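Local structure of F5/8 type C domain protein (Clostridium perfringens, 7JRM) at residues Val293-Leu307 against Thr317-Thr329. The protein probably binds host mucin glycans through a carbohydrate-binding module of the O-glycopeptidase ZmpB, the fragment carrying that module and an adjoining INT domain. Sequence-based numbering, arbitrary orientation.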
ATOM      1  N   VAL A 293       3.221  12.068 -23.908  1.00 34.18           N
ATOM      2  CA  VAL A 293       2.233  12.754 -24.733  1.00 33.73           C
ATOM      3  C   VAL A 293       2.942  13.729 -25.664  1.00 29.36           C
ATOM      4  O   VAL A 293       4.121  14.047 -25.473  1.00 31.01           O
ATOM      5  CB  VAL A 293       1.181  13.488 -23.879  1.00 32.73           C
ATOM      6  CG1 VAL A 293       0.565  12.554 -22.856  1.00 37.08           C
ATOM      7  CG2 VAL A 293       1.799  14.692 -23.194  1.00 28.36           C
ATOM      8  N   ASP A 294       2.226  14.210 -26.675  1.00 29.77           N
ATOM      9  CA  ASP A 294       2.725  15.244 -27.579  1.00 25.81           C
ATOM     10  C   ASP A 294       1.705  16.377 -27.558  1.00 23.18           C
ATOM     11  O   ASP A 294       0.688  16.316 -28.252  1.00 23.86           O
ATOM     12  CB  ASP A 294       2.935  14.701 -28.988  1.00 28.70           C
ATOM     13  CG  ASP A 294       3.501  15.742 -29.943  1.00 21.61           C
ATOM     14  OD1 ASP A 294       3.971  16.801 -29.478  1.00 21.00           O
ATOM     15  OD2 ASP A 294       3.470  15.497 -31.166  1.00 29.74           O
ATOM     16  N   LEU A 295       1.980  17.409 -26.758  1.00 21.42           N
ATOM     17  CA  LEU A 295       1.074  18.546 -26.654  1.00 23.09           C
ATOM     18  C   LEU A 295       1.012  19.377 -27.929  1.00 19.77           C
ATOM     19  O   LEU A 295       0.212  20.318 -27.991  1.00 20.07           O
ATOM     20  CB  LEU A 295       1.485  19.434 -25.478  1.00 18.19           C
ATOM     21  CG  LEU A 295       1.472  18.788 -24.091  1.00 20.46           C
ATOM     22  CD1 LEU A 295       1.741  19.828 -23.015  1.00 23.11           C
ATOM     23  CD2 LEU A 295       0.150  18.079 -23.835  1.00 21.42           C
ATOM     24  N   ASN A 296       1.815  19.052 -28.942  1.00 22.88           N
ATOM     25  CA  ASN A 296       1.814  19.774 -30.207  1.00 21.00           C
ATOM     26  C   ASN A 296       1.094  19.033 -31.325  1.00 25.96           C
ATOM     27  O   ASN A 296       0.862  19.623 -32.385  1.00 27.57           O
ATOM     28  CB  ASN A 296       3.253  20.069 -30.648  1.00 19.12           C
ATOM     29  CG  ASN A 296       4.011  20.907 -29.641  1.00 20.75           C
ATOM     30  OD1 ASN A 296       5.125  20.565 -29.245  1.00 20.04           O
ATOM     31  ND2 ASN A 296       3.410  22.012 -29.219  1.00 16.16           N
ATOM     32  N   ALA A 297       0.735  17.767 -31.120  1.00 23.10           N
ATOM     33  CA  ALA A 297       0.075  16.993 -32.164  1.00 25.64           C
ATOM     34  C   ALA A 297      -1.317  17.546 -32.447  1.00 24.37           C
ATOM     35  O   ALA A 297      -2.054  17.921 -31.531  1.00 23.39           O
ATOM     36  CB  ALA A 297      -0.016  15.524 -31.759  1.00 28.31           C
ATOM     37  N   VAL A 298      -1.676  17.592 -33.726  1.00 27.02           N
ATOM     38  CA  VAL A 298      -2.964  18.139 -34.139  1.00 26.83           C
ATOM     39  C   VAL A 298      -4.060  17.119 -33.864  1.00 25.51           C
ATOM     40  O   VAL A 298      -3.887  15.915 -34.091  1.00 28.01           O
ATOM     41  CB  VAL A 298      -2.928  18.544 -35.625  1.00 27.57           C
ATOM     42  CG1 VAL A 298      -2.454  17.384 -36.490  1.00 33.30           C
ATOM     43  CG2 VAL A 298      -4.293  19.038 -36.084  1.00 30.21           C
ATOM     44  N   ILE A 299      -5.193  17.600 -33.357  1.00 22.37           N
ATOM     45  CA  ILE A 299      -6.362  16.769 -33.092  1.00 28.52           C
ATOM     46  C   ILE A 299      -7.292  16.850 -34.293  1.00 25.18           C
ATOM     47  O   ILE A 299      -7.560  17.942 -34.808  1.00 26.93           O
ATOM     48  CB  ILE A 299      -7.081  17.213 -31.807  1.00 26.00           C
ATOM     49  CG1 ILE A 299      -6.128  17.146 -30.613  1.00 26.96           C
ATOM     50  CG2 ILE A 299      -8.316  16.358 -31.559  1.00 27.25           C
ATOM     51  CD1 ILE A 299      -5.495  15.786 -30.413  1.00 22.98           C
ATOM     52  N   ASN A 300      -7.785  15.697 -34.741  1.00 29.57           N
ATOM     53  CA  ASN A 300      -8.709  15.642 -35.868  1.00 27.00           C
ATOM     54  C   ASN A 300     -10.102  16.025 -35.386  1.00 30.40           C
ATOM     55  O   ASN A 300     -10.726  15.289 -34.614  1.00 33.39           O
ATOM     56  CB  ASN A 300      -8.707  14.251 -36.496  1.00 32.98           C
ATOM     57  CG  ASN A 300      -9.653  14.144 -37.678  1.00 32.16           C
ATOM     58  OD1 ASN A 300     -10.607  13.368 -37.654  1.00 35.13           O
ATOM     59  ND2 ASN A 300      -9.392  14.928 -38.717  1.00 30.94           N
ATOM     60  N   ILE A 301     -10.589  17.179 -35.833  1.00 28.64           N
ATOM     61  CA  ILE A 301     -11.929  17.648 -35.492  1.00 27.24           C
ATOM     62  C   ILE A 301     -12.738  17.764 -36.779  1.00 29.92           C
ATOM     63  O   ILE A 301     -12.666  18.795 -37.464  1.00 26.40           O
ATOM     64  CB  ILE A 301     -11.878  18.988 -34.739  1.00 24.11           C
ATOM     65  CG1 ILE A 301     -10.915  18.897 -33.554  1.00 29.34           C
ATOM     66  CG2 ILE A 301     -13.268  19.388 -34.269  1.00 23.87           C
ATOM     67  CD1 ILE A 301     -10.739  20.203 -32.807  1.00 28.76           C
ATOM     68  N   PRO A 302     -13.511  16.740 -37.149  1.00 26.75           N
ATOM     69  CA  PRO A 302     -14.239  16.804 -38.427  1.00 24.91           C
ATOM     70  C   PRO A 302     -15.330  17.861 -38.455  1.00 26.66           C
ATOM     71  O   PRO A 302     -15.575  18.446 -39.516  1.00 32.93           O
ATOM     72  CB  PRO A 302     -14.819  15.390 -38.576  1.00 28.71           C
ATOM     73  CG  PRO A 302     -14.852  14.835 -37.192  1.00 27.67           C
ATOM     74  CD  PRO A 302     -13.702  15.454 -36.456  1.00 25.98           C
ATOM     75  N   ASP A 303     -15.994  18.123 -37.331  1.00 26.07           N
ATOM     76  CA  ASP A 303     -17.036  19.143 -37.277  1.00 23.68           C
ATOM     77  C   ASP A 303     -16.378  20.517 -37.269  1.00 27.18           C
ATOM     78  O   ASP A 303     -15.673  20.872 -36.317  1.00 22.62           O
ATOM     79  CB  ASP A 303     -17.919  18.943 -36.048  1.00 23.12           C
ATOM     80  CG  ASP A 303     -19.234  19.699 -36.139  1.00 24.76           C
ATOM     81  OD1 ASP A 303     -20.257  19.166 -35.660  1.00 23.92           O
ATOM     82  OD2 ASP A 303     -19.250  20.826 -36.678  1.00 24.20           O
ATOM     83  N   LYS A 304     -16.606  21.294 -38.331  1.00 26.40           N
ATOM     84  CA  LYS A 304     -16.007  22.621 -38.420  1.00 22.45           C
ATOM     85  C   LYS A 304     -16.577  23.570 -37.374  1.00 21.54           C
ATOM     86  O   LYS A 304     -15.897  24.517 -36.964  1.00 24.28           O
ATOM     87  CB  LYS A 304     -16.209  23.195 -39.822  1.00 18.55           C
ATOM     88  N   TYR A 305     -17.816  23.337 -36.931  1.00 24.34           N
ATOM     89  CA  TYR A 305     -18.401  24.191 -35.905  1.00 23.75           C
ATOM     90  C   TYR A 305     -17.798  23.914 -34.535  1.00 26.17           C
ATOM     91  O   TYR A 305     -17.660  24.835 -33.722  1.00 22.93           O
ATOM     92  CB  TYR A 305     -19.917  24.008 -35.870  1.00 25.44           C
ATOM     93  CG  TYR A 305     -20.637  24.669 -37.025  1.00 30.94           C
ATOM     94  CD1 TYR A 305     -20.595  24.120 -38.301  1.00 31.20           C
ATOM     95  CD2 TYR A 305     -21.354  25.843 -36.840  1.00 34.73           C
ATOM     96  CE1 TYR A 305     -21.249  24.721 -39.360  1.00 37.71           C
ATOM     97  CE2 TYR A 305     -22.013  26.452 -37.893  1.00 41.43           C
ATOM     98  CZ  TYR A 305     -21.957  25.886 -39.151  1.00 36.61           C
ATOM     99  OH  TYR A 305     -22.610  26.487 -40.201  1.00 39.58           O
ATOM    100  N   LEU A 306     -17.439  22.658 -34.259  1.00 24.15           N
ATOM    101  CA  LEU A 306     -16.719  22.354 -33.027  1.00 21.36           C
ATOM    102  C   LEU A 306     -15.325  22.968 -33.048  1.00 20.22           C
ATOM    103  O   LEU A 306     -14.846  23.471 -32.025  1.00 14.34           O
ATOM    104  CB  LEU A 306     -16.641  20.841 -32.825  1.00 21.92           C
ATOM    105  CG  LEU A 306     -15.846  20.345 -31.615  1.00 20.43           C
ATOM    106  CD1 LEU A 306     -16.419  20.913 -30.326  1.00 20.57           C
ATOM    107  CD2 LEU A 306     -15.823  18.825 -31.572  1.00 18.98           C
ATOM    108  N   LEU A 307     -14.662  22.934 -34.207  1.00 21.43           N
ATOM    109  CA  LEU A 307     -13.360  23.579 -34.339  1.00 22.05           C
ATOM    110  C   LEU A 307     -13.466  25.082 -34.110  1.00 26.37           C
ATOM    111  O   LEU A 307     -12.619  25.677 -33.434  1.00 27.86           O
ATOM    112  CB  LEU A 307     -12.770  23.285 -35.719  1.00 25.03           C
ATOM    113  CG  LEU A 307     -11.587  24.145 -36.167  1.00 25.65           C
ATOM    114  CD1 LEU A 307     -10.341  23.797 -35.372  1.00 24.05           C
ATOM    115  CD2 LEU A 307     -11.340  23.982 -37.660  1.00 25.77           C
ATOM    116  N   THR A 317      -6.199  30.598 -34.038  1.00 38.00           N
ATOM    117  CA  THR A 317      -6.598  30.133 -35.356  1.00 35.31           C
ATOM    118  C   THR A 317      -5.762  28.923 -35.746  1.00 37.51           C
ATOM    119  O   THR A 317      -4.721  28.638 -35.146  1.00 37.70           O
ATOM    120  CB  THR A 317      -6.443  31.236 -36.414  1.00 44.70           C
ATOM    121  OG1 THR A 317      -5.050  31.474 -36.658  1.00 42.90           O
ATOM    122  CG2 THR A 317      -7.092  32.524 -35.939  1.00 39.39           C
ATOM    123  N   GLY A 318      -6.233  28.205 -36.761  1.00 39.57           N
ATOM    124  CA  GLY A 318      -5.510  27.040 -37.231  1.00 43.72           C
ATOM    125  C   GLY A 318      -5.815  25.799 -36.410  1.00 37.37           C
ATOM    126  O   GLY A 318      -6.878  25.666 -35.798  1.00 33.00           O
ATOM    127  N   ASP A 319      -4.850  24.885 -36.391  1.00 38.30           N
ATOM    128  CA  ASP A 319      -5.043  23.584 -35.769  1.00 34.87           C
ATOM    129  C   ASP A 319      -5.197  23.706 -34.257  1.00 34.15           C
ATOM    130  O   ASP A 319      -4.626  24.593 -33.616  1.00 29.79           O
ATOM    131  CB  ASP A 319      -3.867  22.662 -36.093  1.00 37.41           C
ATOM    132  CG  ASP A 319      -3.397  22.803 -37.527  1.00 45.42           C
ATOM    133  OD1 ASP A 319      -2.471  23.603 -37.772  1.00 41.94           O
ATOM    134  OD2 ASP A 319      -3.952  22.111 -38.406  1.00 42.02           O
ATOM    135  N   ILE A 320      -5.984  22.795 -33.691  1.00 33.03           N
ATOM    136  CA  ILE A 320      -6.141  22.662 -32.247  1.00 31.11           C
ATOM    137  C   ILE A 320      -5.307  21.470 -31.800  1.00 28.46           C
ATOM    138  O   ILE A 320      -5.469  20.357 -32.316  1.00 27.19           O
ATOM    139  CB  ILE A 320      -7.616  22.488 -31.854  1.00 32.43           C
ATOM    140  CG1 ILE A 320      -8.407  23.758 -32.173  1.00 26.63           C
ATOM    141  CG2 ILE A 320      -7.737  22.142 -30.376  1.00 28.81           C
ATOM    142  CD1 ILE A 320      -7.942  24.979 -31.411  1.00 33.55           C
ATOM    143  N   THR A 321      -4.411  21.699 -30.846  1.00 21.87           N
ATOM    144  CA  THR A 321      -3.469  20.691 -30.390  1.00 24.69           C
ATOM    145  C   THR A 321      -4.003  19.964 -29.158  1.00 23.85           C
ATOM    146  O   THR A 321      -4.991  20.370 -28.542  1.00 22.50           O
ATOM    147  CB  THR A 321      -2.112  21.333 -30.080  1.00 25.01           C
ATOM    148  OG1 THR A 321      -2.185  22.031 -28.832  1.00 23.28           O
ATOM    149  CG2 THR A 321      -1.725  22.314 -31.181  1.00 25.67           C
ATOM    150  N   LEU A 322      -3.333  18.862 -28.810  1.00 21.23           N
ATOM    151  CA  LEU A 322      -3.660  18.164 -27.570  1.00 23.30           C
ATOM    152  C   LEU A 322      -3.392  19.051 -26.363  1.00 21.53           C
ATOM    153  O   LEU A 322      -4.159  19.043 -25.394  1.00 22.06           O
ATOM    154  CB  LEU A 322      -2.862  16.864 -27.468  1.00 21.28           C
ATOM    155  CG  LEU A 322      -3.181  15.932 -26.298  1.00 26.43           C
ATOM    156  CD1 LEU A 322      -4.560  15.318 -26.468  1.00 22.34           C
ATOM    157  CD2 LEU A 322      -2.121  14.849 -26.174  1.00 23.19           C
ATOM    158  N   GLY A 323      -2.301  19.822 -26.404  1.00 21.19           N
ATOM    159  CA  GLY A 323      -2.066  20.807 -25.362  1.00 17.88           C
ATOM    160  C   GLY A 323      -3.186  21.824 -25.272  1.00 22.91           C
ATOM    161  O   GLY A 323      -3.565  22.252 -24.180  1.00 24.34           O
ATOM    162  N   ASP A 324      -3.731  22.225 -26.424  1.00 24.48           N
ATOM    163  CA  ASP A 324      -4.932  23.053 -26.423  1.00 24.39           C
ATOM    164  C   ASP A 324      -6.099  22.313 -25.781  1.00 23.49           C
ATOM    165  O   ASP A 324      -6.828  22.880 -24.961  1.00 19.88           O
ATOM    166  CB  ASP A 324      -5.291  23.472 -27.849  1.00 27.03           C
ATOM    167  CG  ASP A 324      -4.385  24.561 -28.383  1.00 27.49           C
ATOM    168  OD1 ASP A 324      -4.001  25.456 -27.601  1.00 22.21           O
ATOM    169  OD2 ASP A 324      -4.063  24.525 -29.589  1.00 27.85           O
ATOM    170  N   MET A 325      -6.282  21.036 -26.137  1.00 22.27           N
ATOM    171  CA  MET A 325      -7.395  20.264 -25.595  1.00 21.84           C
ATOM    172  C   MET A 325      -7.257  20.068 -24.091  1.00 21.47           C
ATOM    173  O   MET A 325      -8.251  20.125 -23.357  1.00 22.95           O
ATOM    174  CB  MET A 325      -7.493  18.914 -26.306  1.00 22.68           C
ATOM    175  CG  MET A 325      -7.822  19.014 -27.785  1.00 19.51           C
ATOM    176  SD  MET A 325      -9.447  19.735 -28.093  1.00 29.02           S
ATOM    177  CE  MET A 325     -10.498  18.621 -27.172  1.00 13.84           C
ATOM    178  N   TYR A 326      -6.031  19.840 -23.611  1.00 19.79           N
ATOM    179  CA  TYR A 326      -5.808  19.661 -22.181  1.00 24.81           C
ATOM    180  C   TYR A 326      -6.121  20.918 -21.381  1.00 21.93           C
ATOM    181  O   TYR A 326      -6.315  20.831 -20.163  1.00 19.29           O
ATOM    182  CB  TYR A 326      -4.360  19.239 -21.919  1.00 21.99           C
ATOM    183  CG  TYR A 326      -4.083  17.769 -22.150  1.00 23.51           C
ATOM    184  CD1 TYR A 326      -5.062  16.927 -22.662  1.00 28.21           C
ATOM    185  CD2 TYR A 326      -2.839  17.223 -21.854  1.00 22.68           C
ATOM    186  CE1 TYR A 326      -4.810  15.583 -22.873  1.00 28.25           C
ATOM    187  CE2 TYR A 326      -2.578  15.881 -22.062  1.00 30.25           C
ATOM    188  CZ  TYR A 326      -3.568  15.065 -22.571  1.00 29.31           C
ATOM    189  OH  TYR A 326      -3.316  13.729 -22.782  1.00 36.07           O
ATOM    190  N   SER A 327      -6.177  22.078 -22.032  1.00 24.06           N
ATOM    191  CA  SER A 327      -6.381  23.344 -21.344  1.00 25.99           C
ATOM    192  C   SER A 327      -7.849  23.724 -21.186  1.00 26.76           C
ATOM    193  O   SER A 327      -8.143  24.701 -20.489  1.00 23.96           O
ATOM    194  CB  SER A 327      -5.638  24.464 -22.079  1.00 25.37           C
ATOM    195  OG  SER A 327      -6.489  25.118 -23.001  1.00 25.80           O
ATOM    196  N   LEU A 328      -8.773  22.990 -21.807  1.00 26.18           N
ATOM    197  CA  LEU A 328     -10.193  23.287 -21.651  1.00 22.00           C
ATOM    198  C   LEU A 328     -10.681  22.841 -20.280  1.00 27.86           C
ATOM    199  O   LEU A 328     -10.667  21.647 -19.960  1.00 25.09           O
ATOM    200  CB  LEU A 328     -11.028  22.613 -22.739  1.00 25.22           C
ATOM    201  CG  LEU A 328     -11.066  23.150 -24.176  1.00 26.40           C
ATOM    202  CD1 LEU A 328     -11.173  24.671 -24.200  1.00 22.13           C
ATOM    203  CD2 LEU A 328      -9.901  22.663 -25.020  1.00 19.36           C
ATOM    204  N   THR A 329     -11.114  23.805 -19.469  1.00 25.41           N
ATOM    205  CA  THR A 329     -11.884  23.517 -18.268  1.00 27.61           C
ATOM    206  C   THR A 329     -13.360  23.828 -18.442  1.00 26.70           C
ATOM    207  O   THR A 329     -14.196  23.224 -17.763  1.00 28.35           O
ATOM    208  CB  THR A 329     -11.341  24.309 -17.073  1.00 26.67           C
ATOM    209  OG1 THR A 329     -11.496  25.714 -17.313  1.00 32.19           O
ATOM    210  CG2 THR A 329      -9.870  23.992 -16.846  1.00 27.96           C
TER
HETATM  211  O   HOH W   1      -7.290  21.077 -35.216  1.00 34.39           O
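Ile299 packs its side chain on Ile320, Leu322 and Met325, at the start of helix 322-326. CB stands 3.6 Å from Ile320 O; CG1, set beside the backbone N and anti to the carbonyl carbon (chi1 -58°), touches both Leu322 N and Met325 CG, 3.8 Å from the latter; CD1 ends 4.1 Å from Leu322 CD1, the two side chains crossing at a slant. The backbone nitrogen of Ile299 donates to Ile320 O at 3.0 Å, nearly straight at hydrogen (166°), and Leu322 N donates to Ala297 O at 3.2 Å. These two bonds flank Val298 and Thr321 in the antiparallel pattern and define a single beta bridge, just before helix 322-326 begins. A water donating to Ile299 O and accepting from Ile320 N carries the pairing one step further. Thr321 is the N-cap, and with Asp324 it makes a capping box: Asp324 N donates to Thr321 OG1, and Thr321 N to Asp324 OD2, a carboxylate oxygen that also meets Lys316 in a salt bridge. Thr321 OG1 in turn donates to Leu295 O at 3.1 Å. That carbonyl, inside the Asp294-Ala297 type I turn, takes a second bond from Gly323 N, so the amides of Leu322 and Gly323 are taken by carbonyls of this turn, and that of Asp324 by the N-cap hydroxyl. At one end Leu295 CD2 approaches the Tyr326 ring obliquely, 3.7 Å from CD2 of the tyrosine. At the other, Ile301 CD1 and Leu307 CD1 both pack on Ile320, the first at CB and the second 3.7 Å from CG1, and Ile320 also packs on Ile310 of helix 304-314.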